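Local coordinates for alpha-1,3-glucanase (Streptomyces thermodiastaticus, PDB 7C7D), which hydrolyses alpha-1,3-glucosidic linkages of alpha-1,3-glucan, as the catalytic unit of a thermostable GH87 glycoside hydrolase, at residues A[92-97]-A[185-190]; A[114-119]-A[140-145]; A[331-336]-A[355-360]; A[380-385]-A[437-442]. All blocks are in the same frame, centred on the assembly; numbering follows the deposited sequence.

Contact 1. Residues A[92-97]-A[185-190]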
loop_
_atom_site.group_PDB
_atom_site.type_symbol
_atom_site.label_atom_id
_atom_site.label_comp_id
_atom_site.label_asym_id
_atom_site.label_seq_id
_atom_site.Cartn_x
_atom_site.Cartn_y
_atom_site.Cartn_z
ATOM N N ALA A 92 6.821 12.472 -13.311
ATOM C CA ALA A 92 5.732 13.386 -13.001
ATOM C C ALA A 92 5.921 14.620 -13.872
ATOM O O ALA A 92 6.881 14.714 -14.641
ATOM C CB ALA A 92 5.723 13.732 -11.504
ATOM N N VAL A 93 5.008 15.577 -13.743
ATOM C CA VAL A 93 5.047 16.795 -14.548
ATOM C C VAL A 93 5.011 17.993 -13.610
ATOM O O VAL A 93 4.040 18.175 -12.865
ATOM C CB VAL A 93 3.890 16.857 -15.556
ATOM C CG1 VAL A 93 3.952 18.153 -16.336
ATOM C CG2 VAL A 93 3.946 15.663 -16.513
ATOM N N ARG A 94 6.061 18.810 -13.652
ATOM C CA ARG A 94 6.140 20.012 -12.834
ATOM C C ARG A 94 5.443 21.147 -13.569
ATOM O O ARG A 94 5.807 21.476 -14.708
ATOM C CB ARG A 94 7.598 20.383 -12.579
ATOM C CG ARG A 94 7.754 21.614 -11.687
ATOM C CD ARG A 94 9.199 21.830 -11.275
ATOM N NE ARG A 94 10.032 22.250 -12.398
ATOM C CZ ARG A 94 11.053 21.551 -12.879
ATOM N NH1 ARG A 94 11.379 20.382 -12.342
ATOM N NH2 ARG A 94 11.751 22.020 -13.904
ATOM N N LEU A 95 4.431 21.722 -12.935
ATOM C CA LEU A 95 3.686 22.840 -13.500
ATOM C C LEU A 95 4.057 24.092 -12.722
ATOM O O LEU A 95 3.668 24.244 -11.563
ATOM C CB LEU A 95 2.182 22.599 -13.379
ATOM C CG LEU A 95 1.616 21.323 -13.992
ATOM C CD1 LEU A 95 0.121 21.257 -13.723
ATOM C CD2 LEU A 95 1.898 21.272 -15.487
ATOM N N ASP A 96 4.801 24.988 -13.351
ATOM C CA ASP A 96 4.832 26.343 -12.847
ATOM C C ASP A 96 3.429 26.911 -12.897
ATOM O O ASP A 96 2.583 26.494 -13.722
ATOM C CB ASP A 96 5.673 27.237 -13.754
ATOM C CG ASP A 96 7.168 27.058 -13.541
ATOM O OD1 ASP A 96 7.573 26.594 -12.468
ATOM O OD2 ASP A 96 7.939 27.376 -14.487
ATOM N N ALA A 97 3.165 27.925 -12.067
ATOM C CA ALA A 97 2.139 28.830 -12.531
ATOM C C ALA A 97 2.592 29.230 -13.932
ATOM O O ALA A 97 3.441 30.102 -14.103
ATOM C CB ALA A 97 2.029 30.049 -11.553
ATOM N N ASN A 185 -1.372 29.372 -8.515
ATOM C CA ASN A 185 -0.884 30.097 -7.344
ATOM C C ASN A 185 0.185 29.343 -6.564
ATOM O O ASN A 185 0.558 29.785 -5.471
ATOM C CB ASN A 185 -2.039 30.486 -6.412
ATOM C CG ASN A 185 -2.880 29.293 -5.994
ATOM O OD1 ASN A 185 -2.382 28.176 -5.895
ATOM N ND2 ASN A 185 -4.163 29.529 -5.735
ATOM N N VAL A 186 0.656 28.211 -7.080
ATOM C CA VAL A 186 1.737 27.445 -6.472
ATOM C C VAL A 186 2.218 26.474 -7.537
ATOM O O VAL A 186 1.440 26.030 -8.387
ATOM C CB VAL A 186 1.276 26.710 -5.184
ATOM C CG1 VAL A 186 0.155 25.712 -5.481
ATOM C CG2 VAL A 186 2.452 26.032 -4.485
ATOM N N GLN A 187 3.507 26.156 -7.505
ATOM C CA GLN A 187 4.062 25.199 -8.454
ATOM C C GLN A 187 3.672 23.793 -8.012
ATOM O O GLN A 187 3.938 23.401 -6.873
ATOM C CB GLN A 187 5.580 25.344 -8.502
ATOM C CG GLN A 187 6.282 24.471 -9.526
ATOM C CD GLN A 187 7.781 24.508 -9.342
ATOM O OE1 GLN A 187 8.305 23.974 -8.367
ATOM N NE2 GLN A 187 8.480 25.156 -10.268
ATOM N N VAL A 188 3.039 23.036 -8.901
ATOM C CA VAL A 188 2.500 21.725 -8.558
ATOM C C VAL A 188 3.159 20.679 -9.441
ATOM O O VAL A 188 3.156 20.807 -10.670
ATOM C CB VAL A 188 0.969 21.668 -8.716
ATOM C CG1 VAL A 188 0.441 20.316 -8.231
ATOM C CG2 VAL A 188 0.300 22.819 -7.969
ATOM N N THR A 189 3.709 19.642 -8.824
ATOM C CA THR A 189 4.236 18.500 -9.557
ATOM C C THR A 189 3.155 17.429 -9.553
ATOM O O THR A 189 2.826 16.873 -8.502
ATOM C CB THR A 189 5.540 18.021 -8.930
ATOM O OG1 THR A 189 6.504 19.079 -9.035
ATOM C CG2 THR A 189 6.071 16.791 -9.658
ATOM N N VAL A 190 2.569 17.177 -10.721
ATOM C CA VAL A 190 1.450 16.250 -10.857
ATOM C C VAL A 190 1.981 14.885 -11.268
ATOM O O VAL A 190 2.693 14.760 -12.270
ATOM C CB VAL A 190 0.420 16.777 -11.871
ATOM C CG1 VAL A 190 -0.762 15.823 -11.969
ATOM C CG2 VAL A 190 -0.056 18.178 -11.468
#

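Contact 2. Residues A[114-119]-A[140-145]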
loop_
_atom_site.group_PDB
_atom_site.type_symbol
_atom_site.label_atom_id
_atom_site.label_comp_id
_atom_site.label_asym_id
_atom_site.label_seq_id
_atom_site.Cartn_x
_atom_site.Cartn_y
_atom_site.Cartn_z
ATOM N N VAL A 114 -6.084 13.205 -7.561
ATOM C CA VAL A 114 -4.806 13.583 -8.153
ATOM C C VAL A 114 -3.702 13.409 -7.122
ATOM O O VAL A 114 -3.792 13.949 -6.014
ATOM C CB VAL A 114 -4.833 15.033 -8.661
ATOM C CG1 VAL A 114 -3.490 15.407 -9.268
ATOM C CG2 VAL A 114 -5.946 15.214 -9.676
ATOM N N ALA A 115 -2.661 12.665 -7.486
ATOM C CA ALA A 115 -1.455 12.566 -6.672
ATOM C C ALA A 115 -0.476 13.636 -7.138
ATOM O O ALA A 115 -0.205 13.759 -8.335
ATOM C CB ALA A 115 -0.833 11.175 -6.804
ATOM N N TYR A 116 0.049 14.411 -6.195
ATOM C CA TYR A 116 0.805 15.608 -6.534
ATOM C C TYR A 116 1.758 15.915 -5.387
ATOM O O TYR A 116 1.612 15.397 -4.278
ATOM C CB TYR A 116 -0.144 16.805 -6.727
ATOM C CG TYR A 116 -0.686 17.225 -5.382
ATOM C CD1 TYR A 116 -1.775 16.566 -4.814
ATOM C CD2 TYR A 116 -0.044 18.205 -4.623
ATOM C CE1 TYR A 116 -2.225 16.884 -3.543
ATOM C CE2 TYR A 116 -0.480 18.513 -3.350
ATOM C CZ TYR A 116 -1.570 17.863 -2.821
ATOM O OH TYR A 116 -2.019 18.182 -1.562
ATOM N N SER A 117 2.699 16.823 -5.649
ATOM C CA SER A 117 3.559 17.396 -4.619
ATOM C C SER A 117 3.644 18.905 -4.826
ATOM O O SER A 117 3.639 19.380 -5.966
ATOM C CB SER A 117 4.965 16.795 -4.720
ATOM O OG SER A 117 5.828 17.288 -3.715
ATOM N N VAL A 118 3.701 19.660 -3.735
ATOM C CA VAL A 118 4.064 21.080 -3.787
ATOM C C VAL A 118 5.230 21.287 -2.850
ATOM O O VAL A 118 5.486 20.459 -1.952
ATOM C CB VAL A 118 2.867 22.000 -3.429
ATOM C CG1 VAL A 118 1.730 21.824 -4.420
ATOM C CG2 VAL A 118 2.424 21.788 -1.990
ATOM N N PRO A 119 5.976 22.384 -3.000
ATOM C CA PRO A 119 7.165 22.580 -2.169
ATOM C C PRO A 119 6.820 22.667 -0.690
ATOM O O PRO A 119 5.770 23.182 -0.298
ATOM C CB PRO A 119 7.750 23.899 -2.690
ATOM C CG PRO A 119 7.272 23.973 -4.102
ATOM C CD PRO A 119 5.880 23.414 -4.051
ATOM N N THR A 140 -7.602 21.456 -3.713
ATOM C CA THR A 140 -6.697 21.979 -2.699
ATOM C C THR A 140 -5.403 21.178 -2.732
ATOM O O THR A 140 -5.429 19.946 -2.696
ATOM C CB THR A 140 -7.344 21.878 -1.321
ATOM O OG1 THR A 140 -8.558 22.641 -1.314
ATOM C CG2 THR A 140 -6.400 22.400 -0.237
ATOM N N VAL A 141 -4.273 21.872 -2.816
ATOM C CA VAL A 141 -2.967 21.228 -2.829
ATOM C C VAL A 141 -2.130 21.797 -1.694
ATOM O O VAL A 141 -2.123 23.012 -1.457
ATOM C CB VAL A 141 -2.246 21.372 -4.187
ATOM C CG1 VAL A 141 -2.921 20.506 -5.246
ATOM C CG2 VAL A 141 -2.212 22.817 -4.639
ATOM N N THR A 142 -1.440 20.916 -0.976
ATOM C CA THR A 142 -0.684 21.356 0.183
ATOM C C THR A 142 0.500 20.435 0.422
ATOM O O THR A 142 0.543 19.296 -0.051
ATOM C CB THR A 142 -1.560 21.425 1.439
ATOM O OG1 THR A 142 -0.784 21.939 2.528
ATOM C CG2 THR A 142 -2.100 20.043 1.800
ATOM N N SER A 143 1.468 20.965 1.173
ATOM C CA SER A 143 2.606 20.215 1.680
ATOM C C SER A 143 2.417 19.788 3.128
ATOM O O SER A 143 3.297 19.119 3.682
ATOM C CB SER A 143 3.889 21.041 1.555
ATOM O OG SER A 143 3.758 22.273 2.253
ATOM N N LYS A 144 1.271 20.125 3.730
ATOM C CA LYS A 144 1.058 19.903 5.156
ATOM C C LYS A 144 1.246 18.441 5.545
ATOM O O LYS A 144 1.813 18.146 6.602
ATOM C CB LYS A 144 -0.342 20.387 5.545
ATOM C CG LYS A 144 -0.741 20.005 6.962
ATOM C CD LYS A 144 -2.130 20.495 7.315
ATOM C CE LYS A 144 -2.455 20.148 8.760
ATOM N NZ LYS A 144 -3.811 20.593 9.158
ATOM N N TYR A 145 0.782 17.515 4.709
ATOM C CA TYR A 145 0.803 16.094 5.029
ATOM C C TYR A 145 2.026 15.388 4.475
ATOM O O TYR A 145 2.116 14.157 4.572
ATOM C CB TYR A 145 -0.480 15.419 4.535
ATOM C CG TYR A 145 -1.708 16.177 4.949
ATOM C CD1 TYR A 145 -2.179 16.106 6.252
ATOM C CD2 TYR A 145 -2.386 16.985 4.050
ATOM C CE1 TYR A 145 -3.297 16.813 6.644
ATOM C CE2 TYR A 145 -3.506 17.697 4.428
ATOM C CZ TYR A 145 -3.957 17.610 5.727
ATOM O OH TYR A 145 -5.075 18.318 6.099
HETATM O O HOH W 1 3.165 18.004 -1.230
#

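Contact 3. Residues A[331-336]-A[355-360]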
loop_
_atom_site.group_PDB
_atom_site.type_symbol
_atom_site.label_atom_id
_atom_site.label_comp_id
_atom_site.label_asym_id
_atom_site.label_seq_id
_atom_site.Cartn_x
_atom_site.Cartn_y
_atom_site.Cartn_z
ATOM N N LEU A 331 -5.069 0.553 9.414
ATOM C CA LEU A 331 -5.601 -0.436 10.348
ATOM C C LEU A 331 -4.430 -1.152 10.998
ATOM O O LEU A 331 -3.712 -1.911 10.336
ATOM C CB LEU A 331 -6.533 -1.436 9.660
ATOM C CG LEU A 331 -7.813 -0.879 9.025
ATOM C CD1 LEU A 331 -7.589 -0.424 7.582
ATOM C CD2 LEU A 331 -8.936 -1.909 9.081
ATOM N N TRP A 332 -4.231 -0.885 12.282
ATOM C CA TRP A 332 -3.237 -1.575 13.086
ATOM C C TRP A 332 -4.027 -2.572 13.917
ATOM O O TRP A 332 -4.694 -2.196 14.882
ATOM C CB TRP A 332 -2.497 -0.565 13.951
ATOM C CG TRP A 332 -1.394 -1.191 14.690
ATOM C CD1 TRP A 332 -0.179 -1.541 14.188
ATOM C CD2 TRP A 332 -1.405 -1.597 16.059
ATOM N NE1 TRP A 332 0.580 -2.123 15.168
ATOM C CE2 TRP A 332 -0.150 -2.167 16.329
ATOM C CE3 TRP A 332 -2.352 -1.523 17.086
ATOM C CZ2 TRP A 332 0.190 -2.659 17.587
ATOM C CZ3 TRP A 332 -2.014 -2.004 18.334
ATOM C CH2 TRP A 332 -0.753 -2.566 18.575
ATOM N N LEU A 333 -3.997 -3.839 13.512
ATOM C CA LEU A 333 -4.915 -4.845 14.027
ATOM C C LEU A 333 -4.184 -5.817 14.940
ATOM O O LEU A 333 -3.130 -6.356 14.578
ATOM C CB LEU A 333 -5.598 -5.591 12.878
ATOM C CG LEU A 333 -6.531 -4.698 12.047
ATOM C CD1 LEU A 333 -6.810 -5.290 10.663
ATOM C CD2 LEU A 333 -7.839 -4.436 12.792
ATOM N N THR A 334 -4.750 -6.035 16.123
ATOM C CA THR A 334 -4.199 -6.957 17.101
ATOM C C THR A 334 -5.350 -7.697 17.757
ATOM O O THR A 334 -6.504 -7.279 17.677
ATOM C CB THR A 334 -3.460 -6.205 18.215
ATOM O OG1 THR A 334 -4.365 -5.294 18.863
ATOM C CG2 THR A 334 -2.282 -5.434 17.653
ATOM N N GLY A 335 -5.022 -8.797 18.429
ATOM C CA GLY A 335 -6.039 -9.495 19.192
ATOM C C GLY A 335 -7.018 -10.224 18.289
ATOM O O GLY A 335 -6.679 -10.689 17.198
ATOM N N THR A 336 -8.261 -10.316 18.750
ATOM C CA THR A 336 -9.258 -11.109 18.040
ATOM C C THR A 336 -9.844 -10.315 16.881
ATOM O O THR A 336 -10.503 -9.290 17.090
ATOM C CB THR A 336 -10.365 -11.538 18.996
ATOM O OG1 THR A 336 -9.787 -12.286 20.068
ATOM C CG2 THR A 336 -11.400 -12.401 18.274
ATOM N N LEU A 355 -1.990 -1.262 6.387
ATOM C CA LEU A 355 -2.642 -2.204 7.277
ATOM C C LEU A 355 -1.584 -3.174 7.776
ATOM O O LEU A 355 -0.747 -3.640 6.999
ATOM C CB LEU A 355 -3.766 -2.963 6.551
ATOM C CG LEU A 355 -4.452 -4.121 7.284
ATOM C CD1 LEU A 355 -5.896 -4.272 6.807
ATOM C CD2 LEU A 355 -3.702 -5.444 7.088
ATOM N N ASN A 356 -1.641 -3.489 9.067
ATOM C CA ASN A 356 -0.750 -4.466 9.672
ATOM C C ASN A 356 -1.565 -5.429 10.517
ATOM O O ASN A 356 -2.282 -5.007 11.426
ATOM C CB ASN A 356 0.305 -3.770 10.534
ATOM C CG ASN A 356 1.452 -4.689 10.897
ATOM O OD1 ASN A 356 1.287 -5.905 10.959
ATOM N ND2 ASN A 356 2.629 -4.118 11.109
ATOM N N LEU A 357 -1.459 -6.723 10.217
ATOM C CA LEU A 357 -2.007 -7.759 11.089
ATOM C C LEU A 357 -0.915 -8.087 12.093
ATOM O O LEU A 357 -0.056 -8.938 11.857
ATOM C CB LEU A 357 -2.426 -8.986 10.291
ATOM C CG LEU A 357 -3.451 -8.758 9.179
ATOM C CD1 LEU A 357 -3.833 -10.087 8.538
ATOM C CD2 LEU A 357 -4.683 -8.049 9.710
ATOM N N ASN A 358 -0.935 -7.386 13.225
ATOM C CA ASN A 358 0.125 -7.520 14.226
ATOM C C ASN A 358 -0.251 -8.584 15.260
ATOM O O ASN A 358 -0.505 -8.312 16.432
ATOM C CB ASN A 358 0.432 -6.173 14.870
ATOM C CG ASN A 358 1.683 -6.206 15.729
ATOM O OD1 ASN A 358 2.510 -7.114 15.617
ATOM N ND2 ASN A 358 1.828 -5.213 16.594
ATOM N N GLY A 359 -0.270 -9.820 14.793
ATOM C CA GLY A 359 -0.441 -10.990 15.642
ATOM C C GLY A 359 -1.889 -11.383 15.831
ATOM O O GLY A 359 -2.809 -10.565 15.764
ATOM N N THR A 360 -2.094 -12.684 16.045
ATOM C CA THR A 360 -3.353 -13.260 16.502
ATOM C C THR A 360 -4.437 -13.282 15.426
ATOM O O THR A 360 -5.550 -13.736 15.704
ATOM C CB THR A 360 -3.881 -12.578 17.781
ATOM O OG1 THR A 360 -2.781 -12.266 18.646
ATOM C CG2 THR A 360 -4.865 -13.469 18.537
HETATM O O HOH W 2 -3.611 -9.018 13.712
HETATM O O HOH W 3 -6.014 -9.860 14.719
HETATM O O HOH W 4 -2.169 -9.293 18.497
#

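Contact 4. Residues A[380-385]-A[437-442]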
loop_
_atom_site.group_PDB
_atom_site.type_symbol
_atom_site.label_atom_id
_atom_site.label_comp_id
_atom_site.label_asym_id
_atom_site.label_seq_id
_atom_site.Cartn_x
_atom_site.Cartn_y
_atom_site.Cartn_z
ATOM N N ALA A 380 1.121 -5.493 5.764
ATOM C CA ALA A 380 2.059 -6.316 6.506
ATOM C C ALA A 380 1.324 -7.285 7.415
ATOM O O ALA A 380 0.218 -7.011 7.891
ATOM C CB ALA A 380 3.014 -5.466 7.358
ATOM N N MET A 381 1.966 -8.423 7.655
ATOM C CA MET A 381 1.598 -9.346 8.719
ATOM C C MET A 381 2.825 -9.521 9.594
ATOM O O MET A 381 3.896 -9.887 9.106
ATOM C CB MET A 381 1.181 -10.696 8.141
ATOM C CG MET A 381 -0.015 -10.629 7.227
ATOM S SD MET A 381 -0.644 -12.284 6.896
ATOM C CE MET A 381 -1.613 -11.992 5.422
ATOM N N TRP A 382 2.688 -9.239 10.879
ATOM C CA TRP A 382 3.806 -9.353 11.804
ATOM C C TRP A 382 3.347 -10.243 12.947
ATOM O O TRP A 382 2.563 -9.812 13.795
ATOM C CB TRP A 382 4.227 -7.975 12.300
ATOM C CG TRP A 382 5.418 -7.977 13.201
ATOM C CD1 TRP A 382 6.381 -8.938 13.300
ATOM C CD2 TRP A 382 5.768 -6.956 14.141
ATOM N NE1 TRP A 382 7.312 -8.578 14.253
ATOM C CE2 TRP A 382 6.957 -7.363 14.780
ATOM C CE3 TRP A 382 5.190 -5.736 14.502
ATOM C CZ2 TRP A 382 7.577 -6.588 15.761
ATOM C CZ3 TRP A 382 5.805 -4.969 15.475
ATOM C CH2 TRP A 382 6.986 -5.398 16.094
ATOM N N SER A 383 3.823 -11.485 12.958
ATOM C CA SER A 383 3.298 -12.500 13.876
ATOM C C SER A 383 3.997 -12.442 15.234
ATOM O O SER A 383 4.691 -13.364 15.665
ATOM C CB SER A 383 3.372 -13.879 13.240
ATOM O OG SER A 383 2.300 -14.042 12.326
ATOM N N LEU A 384 3.778 -11.323 15.913
ATOM C CA LEU A 384 4.122 -11.187 17.319
ATOM C C LEU A 384 2.984 -11.729 18.173
ATOM O O LEU A 384 1.814 -11.674 17.783
ATOM C CB LEU A 384 4.280 -9.709 17.660
ATOM C CG LEU A 384 5.617 -8.995 17.496
ATOM C CD1 LEU A 384 5.616 -7.763 18.387
ATOM C CD2 LEU A 384 6.789 -9.898 17.834
ATOM N N TYR A 385 3.339 -12.246 19.351
ATOM C CA TYR A 385 2.394 -12.716 20.369
ATOM C C TYR A 385 1.743 -14.046 20.008
ATOM O O TYR A 385 1.789 -15.001 20.790
ATOM C CB TYR A 385 1.313 -11.673 20.707
ATOM C CG TYR A 385 1.799 -10.243 20.786
ATOM C CD1 TYR A 385 2.726 -9.854 21.741
ATOM C CD2 TYR A 385 1.321 -9.279 19.907
ATOM C CE1 TYR A 385 3.167 -8.542 21.818
ATOM C CE2 TYR A 385 1.758 -7.970 19.970
ATOM C CZ TYR A 385 2.680 -7.606 20.929
ATOM O OH TYR A 385 3.116 -6.302 20.996
ATOM N N GLN A 437 12.361 -12.146 9.768
ATOM C CA GLN A 437 12.889 -11.039 10.565
ATOM C C GLN A 437 11.921 -10.763 11.709
ATOM O O GLN A 437 10.749 -10.447 11.478
ATOM C CB GLN A 437 13.062 -9.800 9.688
ATOM C CG GLN A 437 13.767 -8.645 10.394
ATOM C CD GLN A 437 14.189 -7.530 9.452
ATOM O OE1 GLN A 437 13.828 -7.519 8.277
ATOM N NE2 GLN A 437 14.948 -6.568 9.975
ATOM N N LYS A 438 12.403 -10.883 12.943
ATOM C CA LYS A 438 11.474 -10.889 14.070
ATOM C C LYS A 438 11.150 -9.503 14.618
ATOM O O LYS A 438 10.010 -9.263 15.036
ATOM C CB LYS A 438 11.981 -11.807 15.185
ATOM C CG LYS A 438 13.237 -11.347 15.877
ATOM C CD LYS A 438 13.667 -12.385 16.892
ATOM C CE LYS A 438 14.952 -11.993 17.583
ATOM N NZ LYS A 438 15.325 -13.007 18.601
ATOM N N PHE A 439 12.128 -8.593 14.638
ATOM C CA PHE A 439 11.998 -7.257 15.226
ATOM C C PHE A 439 11.841 -7.240 16.749
ATOM O O PHE A 439 12.412 -6.370 17.416
ATOM C CB PHE A 439 10.882 -6.430 14.577
ATOM C CG PHE A 439 11.017 -6.278 13.090
ATOM C CD1 PHE A 439 11.894 -5.353 12.545
ATOM C CD2 PHE A 439 10.249 -7.047 12.238
ATOM C CE1 PHE A 439 12.008 -5.212 11.169
ATOM C CE2 PHE A 439 10.354 -6.906 10.868
ATOM C CZ PHE A 439 11.235 -5.989 10.333
ATOM N N ALA A 440 11.057 -8.164 17.307
ATOM C CA ALA A 440 10.804 -8.222 18.745
ATOM C C ALA A 440 10.332 -9.630 19.094
ATOM O O ALA A 440 10.182 -10.486 18.221
ATOM C CB ALA A 440 9.776 -7.167 19.163
ATOM N N GLU A 441 10.084 -9.862 20.380
ATOM C CA GLU A 441 9.602 -11.149 20.858
ATOM C C GLU A 441 8.327 -10.948 21.666
ATOM O O GLU A 441 8.113 -9.869 22.228
ATOM C CB GLU A 441 10.662 -11.830 21.739
ATOM C CG GLU A 441 11.929 -12.254 20.995
ATOM C CD GLU A 441 11.762 -13.527 20.175
ATOM O OE1 GLU A 441 10.644 -14.084 20.125
ATOM O OE2 GLU A 441 12.765 -13.983 19.582
ATOM N N PRO A 442 7.460 -11.976 21.757
ATOM C CA PRO A 442 7.594 -13.313 21.171
ATOM C C PRO A 442 7.142 -13.346 19.718
ATOM O O PRO A 442 6.014 -12.974 19.397
ATOM C CB PRO A 442 6.666 -14.163 22.038
ATOM C CG PRO A 442 5.599 -13.220 22.459
ATOM C CD PRO A 442 6.266 -11.877 22.620
#

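Contact 1. Residues A[92-97]-A[185-190]
Gln187 lies against Arg94, Leu95 and Asp96 along nearly its whole length. Its CB lies 3.8 Å from Leu95 O, and CG, anti to the backbone N (chi1 -176°), comes closer to that oxygen, at 3.3 Å. The next atom, Gln187 CD, rests on the aliphatic part of Arg94, 3.6 Å from Arg94 CD, and OE1 keeps to the same methylene. At the tip, Gln187 NE2 donates to Asp96 OD1 over 2.8 Å in a fairly straight bond (165° at the hydrogen). Carboxylate and amide are nearly coplanar, 13° apart, with the oxygen close to the amide plane.

Beneath these side chains runs an antiparallel ladder. Val93 and Val190 form one hydrogen-bonded pair, with Val190 N to Val93 O at 2.8 Å; Leu95 and Val188 form the next, with Leu95 N to Val188 O also at 2.8 Å. Val93, Leu95, Val188 and Val190 share one face, where Leu95 CD1 meets Val190 CG2 at 3.8 Å. This face turns to Leu181 and Ala183 of strand 178-183, in the second sheet of a beta-sandwich. The ladder leads directly to the calcium ligands Gln91 and Asp191, next in the chain to Ala92 and Val190.

The contact is therefore apolar on its inner face and polar at its partly exposed end, where the Gln187 amide probably helps to stabilise the negative charge of Asp96.

Contact 2. Residues A[114-119]-A[140-145]
Tyr116 presents one ring face to Val141: CG1 of Val141 stands 3.6 Å from the ring centroid of Tyr116, only 10° off the normal, a CH-pi contact over the middle of the ring. Val141 CB is 3.5 Å from Tyr116 CE2. The CB of Tyr116 points toward segment 140-145, and from there the ring extends to Val141 and Thr142. At the ring edge, near its plane, Thr142 N donates to Tyr116 OH over 2.9 Å, with 162° at the hydrogen.

Val118 crosses Val141 at a slant, its CG1 4.0 Å from Val141 CB. The other methyl, Val118 CG2, lies 3.4 Å from Ser143 N as the strand gives way to a turn. There Thr142 OG1 accepts from Lys144 N, forming an ST turn, while a water accepts from Val118 N and can donate to Thr142 O.

Strands 109-117 and 133-142 belong to different sheets of the beta-sandwich, and their axis separation of 7.6 Å, too wide for strand pairing, fits packing between them; Val188 adds to the filling beside Tyr116 and Val118.

The hydroxyl of the buried Tyr116 thus accepts from a backbone N-H and has a weak bond to Asp163 OD2, so the tyrosine joins the sheets through both its ring face and its polar end.

Contact 3. Residues A[331-336]-A[355-360]
Leu333 meets both Leu355 and Leu357 mainly through CD1. This methyl of Leu333 is 3.6 Å from Leu357 CD2, where the two side chains run alongside each other and point the same way, and 4.1 Å from Leu355 CD1. Three backbone bonds set this register: Asn356 N to Leu331 O, Leu333 N to Asn356 O, and Asn358 N to Leu333 O at 2.8 Å. Each donor lies nearly along the C=O axis, and the strand directions differ by only 6°.

Such in-register parallel pairing joins consecutive turns of the right-handed beta-helix characteristic of the pectate lyase-like family. The leucines face its interior, where Ile347 and Val342 of strand 341-348 meet Leu331 and Leu355. Trp332 and Asn356 occupy the other face. The Trp332 ring is covered on one side by Thr334 CG2, 3.4 Å above its plane and towards the rim; the same methyl is 4.0 Å from Asn358 CB.

Beyond the Asn358 N to Leu333 O bond, waters bridge the backbones. One lies close to Leu333 O itself and, at 2.7 Å, to Gly359 O, and can donate to either. Another accepts from Gly335 N, donates to Asn358 O and reaches Thr360 OG1. Thr360 also packs directly on the neighbouring turn, with CB 3.4 Å from Gly335 O.

Behind this shell, Asn358 centres an inverse gamma turn with a weak bond from Gly359 N to Leu357 O. Gly359 has backbone angles (phi 90°, psi 151°) that suit glycine, since a beta carbon would collide with the O of Asn358. On the next turn, Ala380 and Trp382 touch the Asn356 side chain.

Contact 4. Residues A[380-385]-A[437-442]
Trp382 sends its indole N-H into the loop that follows strand 432-435 of the parallel beta-helix, donating from NE1 to Lys438 O over 2.9 Å. The oxygen lies at the ring edge, near the indole plane, and the angle at the hydrogen is 152°. Phe439 packs closely on the indole although it is itself exposed. Its CB is 3.5 Å from Trp382 CZ2, and its ring turns an edge towards the five-membered ring of Trp382, a T-shaped pair with centroids 5.6 Å apart and planes at 86°. With CG anti to the backbone N (chi1 -177°), the indole extends toward the loop; Leu384 CG packs over one face, toward the rim. Leu384 CD2 continues to Ala440 O at 3.5 Å.

Phe439 also makes an edge-to-face pair with Tyr410, on the intervening strand 407-410, so the loop is tied to two successive turns.

On the solvent side, the exposed Tyr385 and Pro442 meet loosely through their side chains, CD1 to CD 4.2 Å, while the backbone is held by a bond of 2.8 Å from Tyr385 N to Pro442 O. The peptide before Pro442 is cis. Farther out, a salt bridge stays within the loop: Lys438 NZ reaches Glu441 OE2 at 2.9 Å, on the oxygen's anti lone pair.

In the fold
The four contacts fall into two pairs. Contacts 1 and 2 belong to the beta-sandwich, with centres 10 Å apart, and join where Thr189 O lies 2.9 Å from Ser117 N, a probable hydrogen bond between neighbouring strands. The calcium ion lies beside this pair, about 5 Å from the side chain of Ala92 and about 10 Å from that of Tyr116. Contacts 3 and 4, centres 11 Å apart, follow each other along the beta-helix: Leu355 O and Ala380 N, 2.9 Å apart, probably bond between adjacent turns. The pairs are well separated; even contacts 2 and 3 have nearest atoms about 16 Å apart, and contact 1 lies across the chain's centre from contacts 3 and 4.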